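Local coordinates for protein adenosine kinase, putative (Trypanosoma brucei, PDB 3OTX) that probably catalyses the ATP-dependent, magnesium-requiring phosphorylation of adenosine to AMP in purine salvage, at residues A[8-13]-A[83-88]; A[87-92]-A[111-116]; A[179-184]-A[212-217]. The protein carries 1 engineered substitution. One frame throughout, in Å; residues are numbered along the deposited sequence.

Interaction 1 (A[8-13]-A[83-88])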
# COMPACT_ATOMS: atom_id res chain seq x y z
N LEU A 8 4.73 -14.82 -11.38
CA LEU A 8 5.47 -13.73 -11.99
C LEU A 8 6.14 -12.92 -10.90
O LEU A 8 5.59 -12.73 -9.80
CB LEU A 8 4.56 -12.80 -12.76
CG LEU A 8 3.84 -13.42 -13.97
CD1 LEU A 8 2.86 -12.40 -14.52
CD2 LEU A 8 4.84 -13.88 -15.05
N ARG A 9 7.33 -12.44 -11.20
CA ARG A 9 8.06 -11.56 -10.26
C ARG A 9 7.39 -10.20 -10.10
O ARG A 9 6.93 -9.57 -11.07
CB ARG A 9 9.52 -11.42 -10.72
CG ARG A 9 10.34 -12.71 -10.61
CD ARG A 9 11.02 -12.80 -9.25
NE ARG A 9 11.95 -11.69 -9.02
CZ ARG A 9 12.81 -11.62 -8.00
NH1 ARG A 9 12.90 -12.60 -7.11
NH2 ARG A 9 13.60 -10.57 -7.88
N VAL A 10 7.33 -9.76 -8.84
CA VAL A 10 6.65 -8.55 -8.44
C VAL A 10 7.67 -7.57 -7.90
O VAL A 10 8.56 -7.94 -7.11
CB VAL A 10 5.57 -8.87 -7.37
CG1 VAL A 10 4.98 -7.59 -6.83
CG2 VAL A 10 4.42 -9.72 -7.99
N TYR A 11 7.56 -6.32 -8.34
CA TYR A 11 8.37 -5.22 -7.86
C TYR A 11 7.48 -4.30 -7.07
O TYR A 11 6.47 -3.82 -7.62
CB TYR A 11 8.93 -4.46 -9.08
CG TYR A 11 9.78 -3.25 -8.76
CD1 TYR A 11 11.19 -3.37 -8.79
CD2 TYR A 11 9.20 -2.00 -8.47
CE1 TYR A 11 12.00 -2.28 -8.49
CE2 TYR A 11 10.02 -0.88 -8.16
CZ TYR A 11 11.41 -1.05 -8.17
OH TYR A 11 12.20 0.05 -7.90
N VAL A 12 7.83 -4.04 -5.81
CA VAL A 12 7.05 -3.14 -4.98
C VAL A 12 7.93 -1.99 -4.52
O VAL A 12 9.07 -2.22 -4.12
CB VAL A 12 6.56 -3.87 -3.70
CG1 VAL A 12 5.87 -2.90 -2.69
CG2 VAL A 12 5.64 -5.04 -4.06
N GLN A 13 7.40 -0.77 -4.54
CA GLN A 13 8.15 0.39 -4.04
C GLN A 13 7.26 1.21 -3.14
O GLN A 13 6.08 1.49 -3.46
CB GLN A 13 8.70 1.22 -5.22
CG GLN A 13 9.53 2.46 -4.79
CD GLN A 13 10.49 2.96 -5.86
OE1 GLN A 13 10.80 4.17 -5.93
NE2 GLN A 13 10.98 2.05 -6.68
N GLY A 83 12.64 -15.53 -1.87
CA GLY A 83 13.82 -15.09 -2.62
C GLY A 83 13.58 -14.98 -4.11
O GLY A 83 14.47 -14.50 -4.84
N LYS A 84 12.41 -15.45 -4.58
CA LYS A 84 12.14 -15.63 -5.99
C LYS A 84 10.85 -15.00 -6.44
O LYS A 84 10.32 -15.38 -7.49
CB LYS A 84 12.05 -17.12 -6.36
CG LYS A 84 13.27 -17.98 -6.01
CD LYS A 84 12.97 -19.42 -6.45
CE LYS A 84 13.97 -20.40 -5.86
NZ LYS A 84 13.42 -21.78 -5.90
N PHE A 85 10.31 -14.07 -5.65
CA PHE A 85 8.98 -13.55 -5.96
C PHE A 85 8.93 -12.03 -5.89
O PHE A 85 8.87 -11.37 -6.93
CB PHE A 85 7.93 -14.25 -5.07
CG PHE A 85 6.53 -13.77 -5.28
CD1 PHE A 85 6.05 -13.37 -6.52
CD2 PHE A 85 5.67 -13.71 -4.18
CE1 PHE A 85 4.73 -12.90 -6.65
CE2 PHE A 85 4.33 -13.25 -4.32
CZ PHE A 85 3.86 -12.87 -5.54
N VAL A 86 8.98 -11.45 -4.70
CA VAL A 86 8.87 -10.01 -4.53
C VAL A 86 10.21 -9.34 -4.26
O VAL A 86 11.02 -9.83 -3.47
CB VAL A 86 7.91 -9.66 -3.35
CG1 VAL A 86 7.85 -8.12 -3.11
CG2 VAL A 86 6.52 -10.26 -3.53
N THR A 87 10.46 -8.24 -4.97
CA THR A 87 11.57 -7.35 -4.63
C THR A 87 10.96 -6.04 -4.17
O THR A 87 10.02 -5.56 -4.78
CB THR A 87 12.45 -7.06 -5.86
OG1 THR A 87 13.04 -8.28 -6.28
CG2 THR A 87 13.54 -6.08 -5.52
N TYR A 88 11.45 -5.51 -3.06
CA TYR A 88 10.95 -4.26 -2.49
C TYR A 88 12.05 -3.22 -2.57
O TYR A 88 13.23 -3.51 -2.27
CB TYR A 88 10.59 -4.48 -1.00
CG TYR A 88 10.16 -3.24 -0.29
CD1 TYR A 88 8.81 -2.90 -0.23
CD2 TYR A 88 11.08 -2.42 0.37
CE1 TYR A 88 8.38 -1.71 0.45
CE2 TYR A 88 10.68 -1.27 1.03
CZ TYR A 88 9.33 -0.92 1.08
OH TYR A 88 8.93 0.23 1.75
O HOH W 1 10.96 -8.99 -8.25

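Interaction 2 (A[87-92]-A[111-116])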
# COMPACT_ATOMS: atom_id res chain seq x y z
N THR A 87 10.46 -8.24 -4.97
CA THR A 87 11.57 -7.35 -4.63
C THR A 87 10.96 -6.04 -4.17
O THR A 87 10.02 -5.56 -4.78
CB THR A 87 12.45 -7.06 -5.86
OG1 THR A 87 13.04 -8.28 -6.28
CG2 THR A 87 13.54 -6.08 -5.52
N TYR A 88 11.45 -5.51 -3.06
CA TYR A 88 10.95 -4.26 -2.49
C TYR A 88 12.05 -3.22 -2.57
O TYR A 88 13.23 -3.51 -2.27
CB TYR A 88 10.59 -4.48 -1.00
CG TYR A 88 10.16 -3.24 -0.29
CD1 TYR A 88 8.81 -2.90 -0.23
CD2 TYR A 88 11.08 -2.42 0.37
CE1 TYR A 88 8.38 -1.71 0.45
CE2 TYR A 88 10.68 -1.27 1.03
CZ TYR A 88 9.33 -0.92 1.08
OH TYR A 88 8.93 0.23 1.75
N VAL A 89 11.67 -2.02 -2.98
CA VAL A 89 12.58 -0.87 -3.04
C VAL A 89 12.07 0.26 -2.15
O VAL A 89 10.89 0.65 -2.23
CB VAL A 89 12.79 -0.40 -4.51
CG1 VAL A 89 13.57 0.92 -4.62
CG2 VAL A 89 13.58 -1.46 -5.26
N GLY A 90 12.97 0.81 -1.34
CA GLY A 90 12.73 2.02 -0.57
C GLY A 90 14.04 2.42 0.08
O GLY A 90 15.08 1.82 -0.21
N CYS A 91 14.02 3.44 0.96
CA CYS A 91 15.23 3.97 1.51
C CYS A 91 15.12 3.94 3.04
O CYS A 91 14.09 4.35 3.60
CB CYS A 91 15.48 5.38 0.98
SG CYS A 91 17.04 6.13 1.53
N ILE A 92 16.17 3.45 3.67
CA ILE A 92 16.27 3.38 5.12
C ILE A 92 17.61 3.93 5.55
O ILE A 92 18.45 4.27 4.70
CB ILE A 92 16.19 1.92 5.65
CG1 ILE A 92 17.31 1.02 5.03
CG2 ILE A 92 14.82 1.30 5.40
CD1 ILE A 92 17.41 -0.39 5.64
N VAL A 111 13.19 -9.86 -1.38
CA VAL A 111 14.48 -9.27 -1.73
C VAL A 111 14.37 -7.78 -1.45
O VAL A 111 13.50 -7.09 -1.98
CB VAL A 111 14.82 -9.53 -3.21
CG1 VAL A 111 16.17 -8.86 -3.55
CG2 VAL A 111 14.86 -11.03 -3.46
N MET A 112 15.23 -7.29 -0.57
CA MET A 112 15.16 -5.90 -0.12
C MET A 112 16.22 -5.06 -0.81
O MET A 112 17.35 -4.95 -0.36
CB MET A 112 15.32 -5.84 1.42
CG MET A 112 14.11 -6.36 2.15
SD MET A 112 12.66 -5.31 1.96
CE MET A 112 12.88 -4.07 3.27
N ALA A 113 15.85 -4.54 -1.99
CA ALA A 113 16.76 -3.73 -2.78
C ALA A 113 16.70 -2.28 -2.30
O ALA A 113 16.35 -1.36 -3.05
CB ALA A 113 16.42 -3.86 -4.27
N VAL A 114 17.03 -2.10 -1.01
CA VAL A 114 16.88 -0.78 -0.35
C VAL A 114 18.14 0.04 -0.41
O VAL A 114 19.27 -0.51 -0.49
CB VAL A 114 16.41 -0.95 1.15
CG1 VAL A 114 14.98 -1.54 1.17
CG2 VAL A 114 17.40 -1.83 1.94
N GLU A 115 17.92 1.35 -0.44
CA GLU A 115 18.98 2.33 -0.33
C GLU A 115 19.27 2.56 1.14
O GLU A 115 18.35 2.49 1.93
CB GLU A 115 18.51 3.64 -0.97
CG GLU A 115 19.59 4.72 -1.04
CD GLU A 115 19.21 5.90 -1.88
OE1 GLU A 115 18.02 6.05 -2.20
OE2 GLU A 115 20.14 6.72 -2.20
N HIS A 116 20.52 2.87 1.48
CA HIS A 116 20.83 3.36 2.82
C HIS A 116 21.27 4.79 2.71
O HIS A 116 22.03 5.16 1.80
CB HIS A 116 21.96 2.58 3.50
CG HIS A 116 21.62 1.15 3.75
ND1 HIS A 116 21.29 0.66 4.99
CD2 HIS A 116 21.52 0.11 2.89
CE1 HIS A 116 21.03 -0.64 4.90
NE2 HIS A 116 21.16 -1.00 3.64

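Interaction 3 (A[179-184]-A[212-217])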
# COMPACT_ATOMS: atom_id res chain seq x y z
N HIS A 179 10.63 8.83 -9.76
CA HIS A 179 10.96 7.43 -9.44
C HIS A 179 9.83 6.52 -9.89
O HIS A 179 10.06 5.43 -10.42
CB HIS A 179 11.12 7.24 -7.93
CG HIS A 179 12.22 8.05 -7.32
ND1 HIS A 179 13.16 8.73 -8.08
CD2 HIS A 179 12.54 8.28 -6.02
CE1 HIS A 179 14.00 9.36 -7.27
NE2 HIS A 179 13.64 9.11 -6.01
N VAL A 180 8.60 6.96 -9.69
CA VAL A 180 7.42 6.22 -10.10
C VAL A 180 7.40 6.12 -11.61
O VAL A 180 7.15 5.02 -12.13
CB VAL A 180 6.13 6.91 -9.61
CG1 VAL A 180 4.95 5.96 -9.81
CG2 VAL A 180 6.24 7.24 -8.10
N LEU A 181 7.65 7.23 -12.30
CA LEU A 181 7.61 7.22 -13.78
C LEU A 181 8.65 6.26 -14.38
O LEU A 181 8.38 5.61 -15.41
CB LEU A 181 7.76 8.64 -14.34
CG LEU A 181 6.58 9.53 -14.02
CD1 LEU A 181 6.92 10.98 -14.38
CD2 LEU A 181 5.26 9.12 -14.78
N GLN A 182 9.78 6.09 -13.70
CA GLN A 182 10.79 5.12 -14.17
C GLN A 182 10.17 3.73 -14.21
O GLN A 182 10.31 3.01 -15.20
CB GLN A 182 12.04 5.12 -13.30
CG GLN A 182 13.06 4.05 -13.71
CD GLN A 182 14.27 4.03 -12.81
OE1 GLN A 182 14.72 5.08 -12.36
NE2 GLN A 182 14.80 2.84 -12.54
N ALA A 183 9.48 3.34 -13.15
CA ALA A 183 8.80 2.04 -13.16
C ALA A 183 7.64 1.98 -14.16
O ALA A 183 7.40 0.93 -14.76
CB ALA A 183 8.30 1.69 -11.76
N CYS A 184 6.91 3.08 -14.33
CA CYS A 184 5.85 3.09 -15.33
C CYS A 184 6.37 2.78 -16.73
O CYS A 184 5.76 2.00 -17.46
CB CYS A 184 5.22 4.48 -15.37
SG CYS A 184 4.19 4.88 -13.97
N GLY A 212 -1.71 12.64 -11.33
CA GLY A 212 -2.08 12.82 -12.74
C GLY A 212 -1.00 12.41 -13.73
O GLY A 212 -1.31 11.94 -14.82
N GLU A 213 0.26 12.60 -13.35
CA GLU A 213 1.38 12.20 -14.21
C GLU A 213 1.43 10.68 -14.37
O GLU A 213 1.80 10.17 -15.44
CB GLU A 213 2.71 12.68 -13.65
CG GLU A 213 3.03 14.12 -13.96
CD GLU A 213 4.51 14.39 -13.87
OE1 GLU A 213 5.26 13.91 -14.75
OE2 GLU A 213 4.92 15.11 -12.94
N VAL A 214 1.06 9.98 -13.30
CA VAL A 214 1.21 8.52 -13.26
C VAL A 214 -0.01 7.76 -13.78
O VAL A 214 0.13 6.67 -14.35
CB VAL A 214 1.61 8.08 -11.80
CG1 VAL A 214 1.49 6.58 -11.55
CG2 VAL A 214 3.05 8.58 -11.48
N LEU A 215 -1.21 8.32 -13.65
CA LEU A 215 -2.42 7.57 -14.01
C LEU A 215 -2.48 7.02 -15.45
O LEU A 215 -2.90 5.89 -15.65
CB LEU A 215 -3.68 8.39 -13.73
CG LEU A 215 -3.98 8.53 -12.24
CD1 LEU A 215 -5.03 9.65 -12.12
CD2 LEU A 215 -4.47 7.21 -11.68
N PRO A 216 -2.06 7.81 -16.45
CA PRO A 216 -2.12 7.27 -17.83
C PRO A 216 -1.33 5.97 -18.00
O PRO A 216 -1.66 5.14 -18.85
CB PRO A 216 -1.46 8.36 -18.66
CG PRO A 216 -1.54 9.60 -17.84
CD PRO A 216 -1.48 9.16 -16.41
N TYR A 217 -0.27 5.79 -17.19
CA TYR A 217 0.58 4.60 -17.30
C TYR A 217 0.09 3.49 -16.38
O TYR A 217 0.71 2.43 -16.29
CB TYR A 217 2.01 4.95 -16.86
CG TYR A 217 2.82 5.91 -17.68
CD1 TYR A 217 2.94 7.25 -17.30
CD2 TYR A 217 3.55 5.46 -18.79
CE1 TYR A 217 3.74 8.13 -18.04
CE2 TYR A 217 4.35 6.32 -19.52
CZ TYR A 217 4.44 7.65 -19.15
OH TYR A 217 5.26 8.49 -19.88
O HOH W 2 3.02 1.32 -17.43

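Interaction 1 (A[8-13]-A[83-88])
V10 and F85 meet side by side at the apolar centre, their side chains pointing the same way, with V10 CG2 3.5 Å from F85 CE1. Next along the pair V12 fits between two partners. Its CG1, anti to the backbone N (chi1 173°), lies 3.8 Å from Y88 CD1, while its other branch, CG2, stands 3.9 Å from V86 CG1. V10, V12, V86 and Y88 share one face of the sheet, and the F85 ring lies with them under helix 66-76, where A71, A74 and L68 lie against V86, F85 and Y88. The next residue, V86, lays CG2 over one face of the F85 ring, and the L8 carbonyl oxygen sits at its edge, in plane. Between the side chains runs a parallel ladder: V10 N to F85 O, T87 N to V10 O, and V12 N to T87 O, each 2.9 Å and nearly straight. Y11 and T87 point to the other face, against helix 154-162.

At the polar edge R9 is bent at chi2 and chi3 and lies back across 83-87. Its CD is 3.2 Å from K84 O, and F85 O lies over one face of the guanidinium. NH1 makes a weak bond at 3.4 Å to G83 O, with an N-H...O angle of 127°. NH2 has its stronger partner in E162, a salt bridge; T87 OG1 is close to it at a poor angle. A water donates to V10 O and also bonds T87 OG1, 3.0 Å away.

V10 O is thus gripped twice, by T87 N and by the water. F85 O accepts from V10 N beneath the R9 cation, which probably adds electrostatic attraction. Two neighbouring parallel strands of this ribokinase-type sheet are therefore joined by an apolar valine-aromatic face and a hydrated, charged edge.

Interaction 2 (A[87-92]-A[111-116])
M112 doubles back to bring its sulfur beside the Y88 ring, a Met-aromatic contact. The methionine chain is bent at chi2 and chi3, and SD stands 3.7 Å from Y88 CD2, obliquely placed, 54° off the ring normal. V114 CG1 comes up to the edge of the same ring. Further along, I92 holds CG1 between its backbone N and carbonyl carbon (chi1 58°), the crowded position, and from there CG1 lies over one face of the H116 ring as a CH-pi contact, 4.2 Å from the centroid. I92 CD1 also touches V114 CG2. On the other side of the sheet T87 CG2 packs on A113 CB, and C91 SG rests 3.8 Å from E115 CB.

The backbone places these groups. Y88 N to V111 O opens the parallel pairing, and E115 N to G90 O and I92 N to E115 O, both 2.9 Å, resume it. In between the ladder is disturbed: A113 N reaches Y88 O weakly (N-H...O 130°), where A113 is the centre of an inverse gamma turn. Outside the pair, A105, E106 and K102 of helix 96-108 cover M112 and V114, and E115 OE2 is hydrogen-bonded to S147 OG.

A113 O lies 4.4 Å from G90 N and is hydrogen-bonded to H150 NE2; G90 N is buried with no partner in the model, consistent with the turn. The edge of the sheet, built here as a beta-alpha-beta crossover through helix 96-108, thus carries one unsatisfied amide at its kink. Hydrogen-bonded amides on each side of the kink along the strands, with the M112 sulfur beside the Y88 ring and I92 over the H116 ring, hold the strands together.

Interaction 3 (A[179-184]-A[212-217])
The chi1 torsions of C184 (-72°) and Y217 (-66°) turn the cysteine sulfur and the tyrosine ring to each other; SG and CG are each anti to their own carbonyl carbon. The backbones bring the two CB atoms to 3.6 Å, and C184 SG also reaches 3.6 Å from Y217 CB. SG is oblique to the tyrosine ring, a cysteine sulfur-aromatic contact 4.9 Å from SG to the centroid. L181 approaches the same ring across, its side chain at about a right angle to that of Y217, and CD2 comes to 3.7 Å from CE1. Its other methyl, CD1, touches E213 OE1, so the leucine meets the carboxylate near the surface. Deeper in, V180 and V214 also cross at about a right angle, V180 CG1 being 3.6 Å from V214 CG2, while V214 CG1 lies against C184 SG.

No direct hydrogen bond joins the two segments. A water lies 2.8 Å from both C184 O and Y217 O and can donate to either, though it has more acceptors in reach than protons. Beneath the contact F194 and F168 back V180, and F194 also touches C184.

Helix 177-189 and the end of helix 208-214, with Y217 on the 3-10 turn that follows, pack side by side against the parallel part of the large sheet, as in the alpha/beta core of the PfkB (ribokinase-like) fold.

From the N terminus, interaction 1 closes a long excursion, bringing 83-88 back beside the first strand after 69 intervening residues. Interaction 2 begins where it ends: T87 and Y88 serve both, and the chain makes a short trip through helix 96-108 before 111-116 lines up on the other side of strand 86-89. V12 O to V89 N and V86 O to V111 N, both probable hydrogen bonds, continue the pairings. Interaction 3 follows later in series, and none nests in or crosses another. It joins two helices packed on the same large sheet, and meets interaction 1 where Q13 OE1 packs against H179 CB; interaction 2 does not touch it.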